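Local coordinates for protein carbon monoxide oxidation system transcription regulator CooA-1 (Carboxydothermus hydrogenoformans, PDB 2HKX) that senses carbon monoxide through a bound heme and, as a member of the CRP family, probably controls transcription by binding DNA as a dimer, at residues V49-S54 against G76-T81; R58-Y63 against R84-A89. The protein carries 2 engineered substitutions. All coordinates share one frame; numbering follows the deposited sequence.

Interaction 1: residues V49-S54 against G76-T81. With HEM (protoporphyrin IX containing Fe), chain C.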
ATOM      1  N   VAL A  49      16.279  -3.823   2.677  1.00 64.51           N
ATOM      2  CA  VAL A  49      15.219  -3.018   3.273  1.00 61.69           C
ATOM      3  C   VAL A  49      15.819  -1.672   3.689  1.00 60.88           C
ATOM      4  O   VAL A  49      16.933  -1.612   4.208  1.00 62.10           O
ATOM      5  CB  VAL A  49      14.548  -3.720   4.468  1.00 63.47           C
ATOM      6  CG1 VAL A  49      13.562  -2.788   5.166  1.00 62.12           C
ATOM      7  CG2 VAL A  49      13.842  -4.984   4.007  1.00 65.41           C
ATOM      8  N   PHE A  50      15.094  -0.588   3.429  1.00 58.34           N
ATOM      9  CA  PHE A  50      15.608   0.722   3.759  1.00 58.65           C
ATOM     10  C   PHE A  50      14.534   1.604   4.375  1.00 57.72           C
ATOM     11  O   PHE A  50      13.334   1.451   4.096  1.00 55.90           O
ATOM     12  CB  PHE A  50      16.250   1.393   2.524  1.00 58.47           C
ATOM     13  CG  PHE A  50      15.249   1.850   1.466  1.00 56.99           C
ATOM     14  CD1 PHE A  50      14.709   3.127   1.510  1.00 56.25           C
ATOM     15  CD2 PHE A  50      14.871   0.995   0.425  1.00 58.53           C
ATOM     16  CE1 PHE A  50      13.777   3.556   0.521  1.00 58.61           C
ATOM     17  CE2 PHE A  50      13.953   1.396  -0.570  1.00 58.16           C
ATOM     18  CZ  PHE A  50      13.400   2.677  -0.526  1.00 56.04           C
ATOM     19  N   LEU A  51      14.967   2.527   5.223  1.00 59.06           N
ATOM     20  CA  LEU A  51      14.064   3.598   5.634  1.00 59.36           C
ATOM     21  C   LEU A  51      14.644   4.969   5.383  1.00 58.56           C
ATOM     22  O   LEU A  51      15.844   5.157   5.473  1.00 60.10           O
ATOM     23  CB  LEU A  51      13.583   3.459   7.085  1.00 62.68           C
ATOM     24  CG  LEU A  51      14.525   3.471   8.258  1.00 66.85           C
ATOM     25  CD1 LEU A  51      13.837   4.232   9.353  1.00 71.82           C
ATOM     26  CD2 LEU A  51      14.781   2.044   8.671  1.00 71.65           C
ATOM     27  N   VAL A  52      13.761   5.900   5.027  1.00 56.57           N
ATOM     28  CA  VAL A  52      14.108   7.293   4.814  1.00 56.15           C
ATOM     29  C   VAL A  52      14.374   7.923   6.179  1.00 58.71           C
ATOM     30  O   VAL A  52      13.500   7.944   7.058  1.00 60.13           O
ATOM     31  CB  VAL A  52      12.981   8.032   4.020  1.00 55.39           C
ATOM     32  CG1 VAL A  52      13.483   9.353   3.445  1.00 54.87           C
ATOM     33  CG2 VAL A  52      12.503   7.148   2.901  1.00 51.91           C
ATOM     34  N   LYS A  53      15.614   8.365   6.372  1.00 73.65           N
ATOM     35  CA  LYS A  53      16.015   9.053   7.598  1.00 75.43           C
ATOM     36  C   LYS A  53      15.621  10.522   7.449  1.00 75.45           C
ATOM     37  O   LYS A  53      15.067  11.136   8.366  1.00 77.45           O
ATOM     38  CB  LYS A  53      17.521   8.888   7.842  1.00 77.72           C
ATOM     39  CG  LYS A  53      18.075   9.629   9.062  1.00 81.34           C
ATOM     40  CD  LYS A  53      19.540   9.310   9.282  1.00 83.58           C
ATOM     41  CE  LYS A  53      20.168  10.199  10.362  1.00 86.63           C
ATOM     42  NZ  LYS A  53      21.641   9.961  10.456  1.00 87.23           N
ATOM     43  N   SER A  54      15.896  11.075   6.275  1.00 72.92           N
ATOM     44  CA  SER A  54      15.527  12.450   5.987  1.00 73.17           C
ATOM     45  C   SER A  54      15.275  12.639   4.505  1.00 69.65           C
ATOM     46  O   SER A  54      15.865  11.949   3.671  1.00 67.87           O
ATOM     47  CB  SER A  54      16.581  13.439   6.509  1.00 76.60           C
ATOM     48  OG  SER A  54      17.774  13.393   5.747  1.00 77.20           O
ATOM     49  N   GLY A  76      10.843   8.286   8.173  1.00 68.73           N
ATOM     50  CA  GLY A  76      10.115   7.290   8.963  1.00 70.07           C
ATOM     51  C   GLY A  76       9.630   6.105   8.139  1.00 67.65           C
ATOM     52  O   GLY A  76       9.588   4.985   8.630  1.00 68.67           O
ATOM     53  N   ASP A  77       9.276   6.348   6.878  1.00 65.04           N
ATOM     54  CA  ASP A  77       8.728   5.303   6.011  1.00 62.80           C
ATOM     55  C   ASP A  77       9.783   4.304   5.606  1.00 62.11           C
ATOM     56  O   ASP A  77      10.959   4.606   5.614  1.00 62.76           O
ATOM     57  CB  ASP A  77       8.058   5.892   4.766  1.00 60.41           C
ATOM     58  CG  ASP A  77       6.813   6.710   5.102  1.00 61.02           C
ATOM     59  OD1 ASP A  77       6.484   7.609   4.315  1.00 58.47           O
ATOM     60  OD2 ASP A  77       6.174   6.460   6.154  1.00 64.23           O
ATOM     61  N   ILE A  78       9.324   3.117   5.243  1.00 61.50           N
ATOM     62  CA  ILE A  78      10.164   1.969   5.012  1.00 62.55           C
ATOM     63  C   ILE A  78       9.751   1.267   3.699  1.00 60.15           C
ATOM     64  O   ILE A  78       8.578   1.342   3.267  1.00 59.21           O
ATOM     65  CB  ILE A  78      10.208   1.067   6.302  1.00 65.43           C
ATOM     66  CG1 ILE A  78      11.380   0.087   6.265  1.00 67.43           C
ATOM     67  CG2 ILE A  78       8.860   0.395   6.588  1.00 67.47           C
ATOM     68  CD1 ILE A  78      11.750  -0.498   7.616  1.00 71.02           C
ATOM     69  N   PHE A  79      10.734   0.676   3.014  1.00 59.24           N
ATOM     70  CA  PHE A  79      10.505   0.027   1.727  1.00 56.39           C
ATOM     71  C   PHE A  79      11.565  -1.045   1.479  1.00 58.01           C
ATOM     72  O   PHE A  79      12.439  -1.268   2.312  1.00 59.57           O
ATOM     73  CB  PHE A  79      10.465   1.058   0.577  1.00 54.20           C
ATOM     74  CG  PHE A  79       9.404   0.762  -0.503  1.00 50.00           C
ATOM     75  CD1 PHE A  79       8.041   0.896  -0.225  1.00 47.83           C
ATOM     76  CD2 PHE A  79       9.785   0.343  -1.774  1.00 46.74           C
ATOM     77  CE1 PHE A  79       7.072   0.615  -1.189  1.00 46.94           C
ATOM     78  CE2 PHE A  79       8.822   0.059  -2.770  1.00 45.42           C
ATOM     79  CZ  PHE A  79       7.465   0.194  -2.472  1.00 45.15           C
ATOM     80  N   CYS A  80      11.456  -1.731   0.348  1.00 57.57           N
ATOM     81  CA  CYS A  80      12.427  -2.732  -0.050  1.00 59.74           C
ATOM     82  C   CYS A  80      12.967  -2.404  -1.450  1.00 58.63           C
ATOM     83  O   CYS A  80      12.600  -1.372  -2.057  1.00 58.10           O
ATOM     84  CB  CYS A  80      11.776  -4.121  -0.019  1.00 61.34           C
ATOM     85  SG  CYS A  80      10.523  -4.363  -1.351  1.00 60.03           S
ATOM     86  N   THR A  81      13.840  -3.267  -1.954  1.00 59.47           N
ATOM     87  CA  THR A  81      14.427  -3.100  -3.280  1.00 58.56           C
ATOM     88  C   THR A  81      14.030  -4.237  -4.230  1.00 58.85           C
ATOM     89  O   THR A  81      14.446  -4.257  -5.374  1.00 59.24           O
ATOM     90  CB  THR A  81      15.985  -2.961  -3.239  1.00 60.75           C
ATOM     91  OG1 THR A  81      16.573  -4.186  -2.784  1.00 62.58           O
ATOM     92  CG2 THR A  81      16.432  -1.803  -2.336  1.00 60.35           C
TER
HETATM   93  CHA HEM C 300       7.457  -7.919  -3.100  1.00 57.69           C
HETATM   94  CHB HEM C 300       7.013  -4.046  -0.241  1.00 59.58           C
HETATM   95  CHC HEM C 300       9.974  -6.062   3.091  1.00 60.43           C
HETATM   96  CHD HEM C 300       9.629 -10.228   0.693  1.00 61.63           C
HETATM   97  C1A HEM C 300       7.086  -6.664  -2.677  1.00 55.38           C
HETATM   98  C2A HEM C 300       6.320  -5.674  -3.404  1.00 56.91           C
HETATM   99  C3A HEM C 300       6.186  -4.616  -2.609  1.00 57.83           C
HETATM  100  C4A HEM C 300       6.882  -4.878  -1.352  1.00 57.92           C
HETATM  101  CMA HEM C 300       5.439  -3.308  -2.953  1.00 58.13           C
HETATM  102  CAA HEM C 300       5.766  -5.828  -4.850  1.00 59.26           C
HETATM  103  CBA HEM C 300       6.790  -6.576  -5.727  1.00 62.03           C
HETATM  104  CGA HEM C 300       6.963  -6.070  -7.152  1.00 61.81           C
HETATM  105  O1A HEM C 300       6.547  -6.781  -8.086  1.00 61.48           O
HETATM  106  O2A HEM C 300       7.536  -4.977  -7.388  1.00 64.12           O
HETATM  107  C1B HEM C 300       7.767  -4.254   0.912  1.00 59.38           C
HETATM  108  C2B HEM C 300       7.859  -3.348   2.045  1.00 60.31           C
HETATM  109  C3B HEM C 300       8.678  -3.906   2.959  1.00 60.27           C
HETATM  110  C4B HEM C 300       9.131  -5.183   2.445  1.00 59.96           C
HETATM  111  CMB HEM C 300       7.145  -1.977   2.154  1.00 59.57           C
HETATM  112  CAB HEM C 300       9.088  -3.319   4.328  1.00 63.50           C
HETATM  113  CBB HEM C 300       8.172  -2.825   5.188  1.00 64.40           C
HETATM  114  C1C HEM C 300      10.120  -7.391   2.783  1.00 59.78           C
HETATM  115  C2C HEM C 300      10.763  -8.421   3.590  1.00 62.02           C
HETATM  116  C3C HEM C 300      10.672  -9.578   2.931  1.00 63.96           C
HETATM  117  C4C HEM C 300       9.958  -9.313   1.677  1.00 62.08           C
HETATM  118  CMC HEM C 300      11.435  -8.235   4.963  1.00 62.37           C
HETATM  119  CAC HEM C 300      11.224 -10.940   3.432  1.00 64.64           C
HETATM  120  CBC HEM C 300      12.015 -11.705   2.643  1.00 68.96           C
HETATM  121  C1D HEM C 300       9.057  -9.951  -0.543  1.00 61.65           C
HETATM  122  C2D HEM C 300       8.956 -10.965  -1.574  1.00 61.20           C
HETATM  123  C3D HEM C 300       8.293 -10.278  -2.790  1.00 61.66           C
HETATM  124  C4D HEM C 300       8.037  -8.907  -2.328  1.00 59.60           C
HETATM  125  CMD HEM C 300       9.455 -12.420  -1.427  1.00 60.79           C
HETATM  126  CAD HEM C 300       7.957 -10.943  -4.167  1.00 65.69           C
HETATM  127  CBD HEM C 300       9.181 -11.332  -5.045  1.00 72.55           C
HETATM  128  CGD HEM C 300       9.520 -12.834  -5.218  1.00 75.28           C
HETATM  129  O1D HEM C 300       9.046 -13.522  -6.175  1.00 75.02           O
HETATM  130  O2D HEM C 300      10.310 -13.385  -4.400  1.00 75.84           O
HETATM  131  NA  HEM C 300       7.419  -6.124  -1.459  1.00 57.09           N
HETATM  132  NB  HEM C 300       8.567  -5.353   1.206  1.00 55.80           N
HETATM  133  NC  HEM C 300       9.629  -7.973   1.634  1.00 59.14           N
HETATM  134  ND  HEM C 300       8.509  -8.740  -1.002  1.00 55.65           N
HETATM  135 FE   HEM C 300       8.551  -6.973   0.085  1.00 59.79          FE
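Phe50 lays its ring across the backbone of Phe79, whose CA lies over one ring face and whose CB is 3.5 Å from Phe50 CZ. At the ring edge, Cys80 O comes within 3.4 Å of Phe50 CE2. With its CG between the backbone N and the carbonyl carbon (chi1 72°), the ring leans toward the partner strand. Replacing Phe50 by an alanine would probably open a gap above Phe79 and deprive Cys80 O of its edge contact. Phe50 and Phe79 form an antiparallel hydrogen-bonded pair. On the reverse face, Ile78 CG1 sits 3.2 Å from Phe50 O and 3.8 Å from Val49 CG1, whereas Leu51 CD2 meets Ile78 CD1 more loosely, at 4.1 Å. Toward the heme, Cys80 SG lies 3.4 Å from HEM NB and Ile78 CG2 3.6 Å from the vinyl carbon CBB. The opposite end is the solvent side: past the Gly76 N to Val52 O bond, exposed Lys53 makes no contact across the pair, and its NZ salt-bridges Glu30. Within this chain strand 78-80 is outermost in its CRP-type effector-domain sheet and walls the heme pocket; strand 93-99 flanks 48-54, helix 100-109 packs on Val49 and Ile78, and Leu73 meets Phe50 and Phe79.

Interaction 2: residues R58-Y63 against R84-A89. With HEM (protoporphyrin IX containing Fe), chain C.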
ATOM      1  N   ARG A  58      10.356   8.884  -4.138  1.00 47.48           N
ATOM      2  CA  ARG A  58       9.268   8.662  -5.054  1.00 45.35           C
ATOM      3  C   ARG A  58       9.397   7.221  -5.556  1.00 43.32           C
ATOM      4  O   ARG A  58      10.454   6.819  -6.012  1.00 43.16           O
ATOM      5  CB  ARG A  58       9.485   9.657  -6.189  1.00 46.13           C
ATOM      6  CG  ARG A  58       8.356   9.835  -7.092  1.00 48.70           C
ATOM      7  CD  ARG A  58       8.833  10.540  -8.357  1.00 48.90           C
ATOM      8  NE  ARG A  58       7.919  10.116  -9.384  1.00 47.41           N
ATOM      9  CZ  ARG A  58       8.215   9.926 -10.654  1.00 48.13           C
ATOM     10  NH1 ARG A  58       9.454  10.138 -11.112  1.00 50.31           N
ATOM     11  NH2 ARG A  58       7.242   9.536 -11.458  1.00 43.68           N
ATOM     12  N   VAL A  59       8.325   6.438  -5.461  1.00 41.99           N
ATOM     13  CA  VAL A  59       8.354   5.059  -5.934  1.00 39.76           C
ATOM     14  C   VAL A  59       7.484   5.089  -7.146  1.00 39.68           C
ATOM     15  O   VAL A  59       6.361   5.590  -7.095  1.00 39.40           O
ATOM     16  CB  VAL A  59       7.800   4.068  -4.872  1.00 40.17           C
ATOM     17  CG1 VAL A  59       7.736   2.650  -5.436  1.00 38.27           C
ATOM     18  CG2 VAL A  59       8.633   4.153  -3.573  1.00 38.46           C
ATOM     19  N   TYR A  60       8.014   4.622  -8.269  1.00 39.90           N
ATOM     20  CA  TYR A  60       7.258   4.747  -9.482  1.00 39.04           C
ATOM     21  C   TYR A  60       7.546   3.644 -10.458  1.00 39.60           C
ATOM     22  O   TYR A  60       8.612   3.033 -10.455  1.00 39.84           O
ATOM     23  CB  TYR A  60       7.435   6.135 -10.119  1.00 39.56           C
ATOM     24  CG  TYR A  60       8.846   6.423 -10.645  1.00 42.48           C
ATOM     25  CD1 TYR A  60       9.822   6.905  -9.802  1.00 43.03           C
ATOM     26  CD2 TYR A  60       9.162   6.260 -11.986  1.00 42.71           C
ATOM     27  CE1 TYR A  60      11.084   7.195 -10.252  1.00 45.05           C
ATOM     28  CE2 TYR A  60      10.442   6.539 -12.461  1.00 45.96           C
ATOM     29  CZ  TYR A  60      11.404   6.999 -11.569  1.00 46.11           C
ATOM     30  OH  TYR A  60      12.692   7.314 -11.969  1.00 49.44           O
ATOM     31  N   LEU A  61       6.575   3.425 -11.324  1.00 39.14           N
ATOM     32  CA  LEU A  61       6.714   2.518 -12.446  1.00 39.45           C
ATOM     33  C   LEU A  61       7.111   3.354 -13.660  1.00 40.59           C
ATOM     34  O   LEU A  61       6.668   4.502 -13.740  1.00 40.43           O
ATOM     35  CB  LEU A  61       5.334   1.948 -12.676  1.00 39.01           C
ATOM     36  CG  LEU A  61       4.918   0.669 -11.965  1.00 41.52           C
ATOM     37  CD1 LEU A  61       5.809   0.148 -10.830  1.00 42.71           C
ATOM     38  CD2 LEU A  61       3.438   0.611 -11.690  1.00 37.80           C
ATOM     39  N   ALA A  62       7.897   2.782 -14.603  1.00 41.73           N
ATOM     40  CA  ALA A  62       8.272   3.436 -15.856  1.00 43.96           C
ATOM     41  C   ALA A  62       8.190   2.480 -17.055  1.00 46.20           C
ATOM     42  O   ALA A  62       8.453   1.279 -16.949  1.00 46.55           O
ATOM     43  CB  ALA A  62       9.675   4.027 -15.780  1.00 45.96           C
ATOM     44  N   TYR A  63       7.835   3.031 -18.207  1.00 47.28           N
ATOM     45  CA  TYR A  63       7.658   2.242 -19.405  1.00 48.84           C
ATOM     46  C   TYR A  63       7.801   3.214 -20.549  1.00 50.91           C
ATOM     47  O   TYR A  63       7.005   4.153 -20.667  1.00 50.41           O
ATOM     48  CB  TYR A  63       6.274   1.590 -19.402  1.00 48.01           C
ATOM     49  CG  TYR A  63       5.871   0.989 -20.722  1.00 48.86           C
ATOM     50  CD1 TYR A  63       5.069   1.701 -21.607  1.00 50.26           C
ATOM     51  CD2 TYR A  63       6.277  -0.289 -21.072  1.00 50.22           C
ATOM     52  CE1 TYR A  63       4.696   1.160 -22.832  1.00 54.30           C
ATOM     53  CE2 TYR A  63       5.914  -0.848 -22.287  1.00 54.04           C
ATOM     54  CZ  TYR A  63       5.125  -0.120 -23.165  1.00 56.22           C
ATOM     55  OH  TYR A  63       4.776  -0.665 -24.395  1.00 59.28           O
ATOM     56  N   ARG A  84       9.646  -4.084  -8.897  1.00 53.87           N
ATOM     57  CA  ARG A  84       9.806  -3.598 -10.291  1.00 53.02           C
ATOM     58  C   ARG A  84       9.810  -2.082 -10.425  1.00 51.01           C
ATOM     59  O   ARG A  84       9.804  -1.530 -11.544  1.00 52.62           O
ATOM     60  CB  ARG A  84       8.664  -4.124 -11.154  1.00 53.33           C
ATOM     61  CG  ARG A  84       7.366  -3.296 -11.039  1.00 51.92           C
ATOM     62  CD  ARG A  84       6.197  -4.015 -11.687  1.00 54.01           C
ATOM     63  NE  ARG A  84       5.761  -5.035 -10.743  1.00 61.12           N
ATOM     64  CZ  ARG A  84       5.226  -6.213 -11.043  1.00 58.42           C
ATOM     65  NH1 ARG A  84       5.030  -6.578 -12.309  1.00 58.82           N
ATOM     66  NH2 ARG A  84       4.882  -7.003 -10.049  1.00 52.64           N
ATOM     67  N   ALA A  85       9.811  -1.382  -9.312  1.00 49.00           N
ATOM     68  CA  ALA A  85       9.657   0.059  -9.360  1.00 46.99           C
ATOM     69  C   ALA A  85      10.979   0.794  -9.277  1.00 48.17           C
ATOM     70  O   ALA A  85      11.940   0.309  -8.675  1.00 48.65           O
ATOM     71  CB  ALA A  85       8.757   0.508  -8.270  1.00 46.11           C
ATOM     72  N   PHE A  86      11.020   1.964  -9.908  1.00 47.65           N
ATOM     73  CA  PHE A  86      12.109   2.887  -9.712  1.00 49.46           C
ATOM     74  C   PHE A  86      11.914   3.633  -8.410  1.00 49.05           C
ATOM     75  O   PHE A  86      10.797   3.771  -7.933  1.00 47.75           O
ATOM     76  CB  PHE A  86      12.204   3.858 -10.879  1.00 49.87           C
ATOM     77  CG  PHE A  86      12.710   3.225 -12.137  1.00 52.11           C
ATOM     78  CD1 PHE A  86      11.855   2.489 -12.957  1.00 50.44           C
ATOM     79  CD2 PHE A  86      14.051   3.341 -12.486  1.00 54.58           C
ATOM     80  CE1 PHE A  86      12.331   1.892 -14.116  1.00 54.06           C
ATOM     81  CE2 PHE A  86      14.542   2.738 -13.656  1.00 56.32           C
ATOM     82  CZ  PHE A  86      13.683   2.011 -14.464  1.00 55.86           C
ATOM     83  N   ILE A  87      13.022   4.086  -7.832  1.00 51.21           N
ATOM     84  CA  ILE A  87      13.010   4.830  -6.564  1.00 51.00           C
ATOM     85  C   ILE A  87      13.973   6.002  -6.731  1.00 52.96           C
ATOM     86  O   ILE A  87      15.158   5.806  -6.946  1.00 53.84           O
ATOM     87  CB  ILE A  87      13.400   3.933  -5.337  1.00 51.74           C
ATOM     88  CG1 ILE A  87      12.516   2.674  -5.290  1.00 50.16           C
ATOM     89  CG2 ILE A  87      13.290   4.741  -4.030  1.00 51.27           C
ATOM     90  CD1 ILE A  87      12.879   1.650  -4.270  1.00 50.81           C
ATOM     91  N   GLN A  88      13.429   7.217  -6.653  1.00 53.15           N
ATOM     92  CA  GLN A  88      14.156   8.427  -6.947  1.00 55.34           C
ATOM     93  C   GLN A  88      14.030   9.417  -5.786  1.00 56.63           C
ATOM     94  O   GLN A  88      12.959   9.556  -5.164  1.00 56.18           O
ATOM     95  CB  GLN A  88      13.619   9.055  -8.260  1.00 55.83           C
ATOM     96  CG  GLN A  88      14.129  10.459  -8.614  1.00 56.72           C
ATOM     97  CD  GLN A  88      13.649  10.979  -9.971  1.00 58.69           C
ATOM     98  OE1 GLN A  88      14.465  11.277 -10.856  1.00 62.81           O
ATOM     99  NE2 GLN A  88      12.339  11.138 -10.129  1.00 56.12           N
ATOM    100  N   ALA A  89      15.132  10.107  -5.517  1.00 59.13           N
ATOM    101  CA  ALA A  89      15.153  11.253  -4.617  1.00 60.98           C
ATOM    102  C   ALA A  89      14.368  12.405  -5.229  1.00 61.38           C
ATOM    103  O   ALA A  89      14.626  12.819  -6.363  1.00 61.61           O
ATOM    104  CB  ALA A  89      16.606  11.681  -4.326  1.00 62.58           C
TER
HETATM  105  CHA HEM C 300       7.457  -7.919  -3.100  1.00 57.69           C
HETATM  106  CHB HEM C 300       7.013  -4.046  -0.241  1.00 59.58           C
HETATM  107  CHC HEM C 300       9.974  -6.062   3.091  1.00 60.43           C
HETATM  108  CHD HEM C 300       9.629 -10.228   0.693  1.00 61.63           C
HETATM  109  C1A HEM C 300       7.086  -6.664  -2.677  1.00 55.38           C
HETATM  110  C2A HEM C 300       6.320  -5.674  -3.404  1.00 56.91           C
HETATM  111  C3A HEM C 300       6.186  -4.616  -2.609  1.00 57.83           C
HETATM  112  C4A HEM C 300       6.882  -4.878  -1.352  1.00 57.92           C
HETATM  113  CMA HEM C 300       5.439  -3.308  -2.953  1.00 58.13           C
HETATM  114  CAA HEM C 300       5.766  -5.828  -4.850  1.00 59.26           C
HETATM  115  CBA HEM C 300       6.790  -6.576  -5.727  1.00 62.03           C
HETATM  116  CGA HEM C 300       6.963  -6.070  -7.152  1.00 61.81           C
HETATM  117  O1A HEM C 300       6.547  -6.781  -8.086  1.00 61.48           O
HETATM  118  O2A HEM C 300       7.536  -4.977  -7.388  1.00 64.12           O
HETATM  119  C1B HEM C 300       7.767  -4.254   0.912  1.00 59.38           C
HETATM  120  C2B HEM C 300       7.859  -3.348   2.045  1.00 60.31           C
HETATM  121  C3B HEM C 300       8.678  -3.906   2.959  1.00 60.27           C
HETATM  122  C4B HEM C 300       9.131  -5.183   2.445  1.00 59.96           C
HETATM  123  CMB HEM C 300       7.145  -1.977   2.154  1.00 59.57           C
HETATM  124  CAB HEM C 300       9.088  -3.319   4.328  1.00 63.50           C
HETATM  125  CBB HEM C 300       8.172  -2.825   5.188  1.00 64.40           C
HETATM  126  C1C HEM C 300      10.120  -7.391   2.783  1.00 59.78           C
HETATM  127  C2C HEM C 300      10.763  -8.421   3.590  1.00 62.02           C
HETATM  128  C3C HEM C 300      10.672  -9.578   2.931  1.00 63.96           C
HETATM  129  C4C HEM C 300       9.958  -9.313   1.677  1.00 62.08           C
HETATM  130  CMC HEM C 300      11.435  -8.235   4.963  1.00 62.37           C
HETATM  131  CAC HEM C 300      11.224 -10.940   3.432  1.00 64.64           C
HETATM  132  CBC HEM C 300      12.015 -11.705   2.643  1.00 68.96           C
HETATM  133  C1D HEM C 300       9.057  -9.951  -0.543  1.00 61.65           C
HETATM  134  C2D HEM C 300       8.956 -10.965  -1.574  1.00 61.20           C
HETATM  135  C3D HEM C 300       8.293 -10.278  -2.790  1.00 61.66           C
HETATM  136  C4D HEM C 300       8.037  -8.907  -2.328  1.00 59.60           C
HETATM  137  CMD HEM C 300       9.455 -12.420  -1.427  1.00 60.79           C
HETATM  138  CAD HEM C 300       7.957 -10.943  -4.167  1.00 65.69           C
HETATM  139  CBD HEM C 300       9.181 -11.332  -5.045  1.00 72.55           C
HETATM  140  CGD HEM C 300       9.520 -12.834  -5.218  1.00 75.28           C
HETATM  141  O1D HEM C 300       9.046 -13.522  -6.175  1.00 75.02           O
HETATM  142  O2D HEM C 300      10.310 -13.385  -4.400  1.00 75.84           O
HETATM  143  NA  HEM C 300       7.419  -6.124  -1.459  1.00 57.09           N
HETATM  144  NB  HEM C 300       8.567  -5.353   1.206  1.00 55.80           N
HETATM  145  NC  HEM C 300       9.629  -7.973   1.634  1.00 59.14           N
HETATM  146  ND  HEM C 300       8.509  -8.740  -1.002  1.00 55.65           N
HETATM  147 FE   HEM C 300       8.551  -6.973   0.085  1.00 59.79          FE
HETATM  148  O   HOH W   1       8.951  -0.019 -13.625  1.00 40.48           O
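Phe86 pushes its CB onto the ring of Tyr60, 3.5 Å from the Tyr60 ring centroid and over the face, in a CH-pi contact. The Phe86 ring itself is slid aside: the planes differ by 20°, but the centroids of the Tyr60 and Phe86 rings are 5.6 Å apart, so there is little overlap. Phe86 CE1 instead reaches the Ala62 methyl, 3.8 Å from Ala62 CB. On the opposite face of Tyr60, Arg58 NH1 lies 3.4 Å above the ring plane, and Gln88 CB closes the ring edge. The phenol ring is therefore bounded on two faces and a side, a position it reaches because chi1 of 67° sets CG in the gap flanked by its own backbone N and carbonyl carbon, swinging the ring toward strand 86-89. Arg58 has its charge matched outside the contact, by Glu67.

On the other side the small Ala85 meets branched residues. Its methyl is a small bump received by Val59 and Leu61, with Ala85 CB 3.7 Å from Val59 CG1 and 3.9 Å from Leu61 CD1. Past Ala85 the direct backbone pairing gives way to a water that accepts from Ala62 N and donates to Arg84 O. Arg84 rests its CG on Leu61 CD1, then bends at chi3 (78°), bringing its guanidinium edge-on to the heme propionate. Arg84 gives that propionate two bonds, Arg84 N to HEM O2A at 2.7 Å and a weak one from Arg84 NH2 to HEM O1A at 2.6 Å; Thr83 OG1 also hydrogen-bonds the heme. Arg84 also packs on Lys126 of the second subunit, and Leu61 on Phe137 of that subunit. Antiparallel pairing of strands 56-63 and 86-89, with a propionate-binding arginine just before the second, fits the cyclic-nucleotide-binding (jelly-roll) fold of the CRP family, which in CooA holds a heme.

Followed from the N terminus, the four segments run 49-54, 58-63, 76-81 and 84-89, so the two contacts alternate along the chain. Interaction 1 closes the loop through residues 55-75, and interaction 2 opens inside it and closes only after it, over residues 64-83; the loops cross. A corner at Lys53 sends the first two strands into different sheets, and between the last two lies His82, the axial heme ligand. The sheets face each other: Ile87 CD1 lies 3.9 Å from Phe50 CE2, and Val59 CG1 is 3.9 Å from Phe79 CZ. Each contact closes a strand pair within its own sheet, the packing between them joins the two sheets, and both touch the same heme.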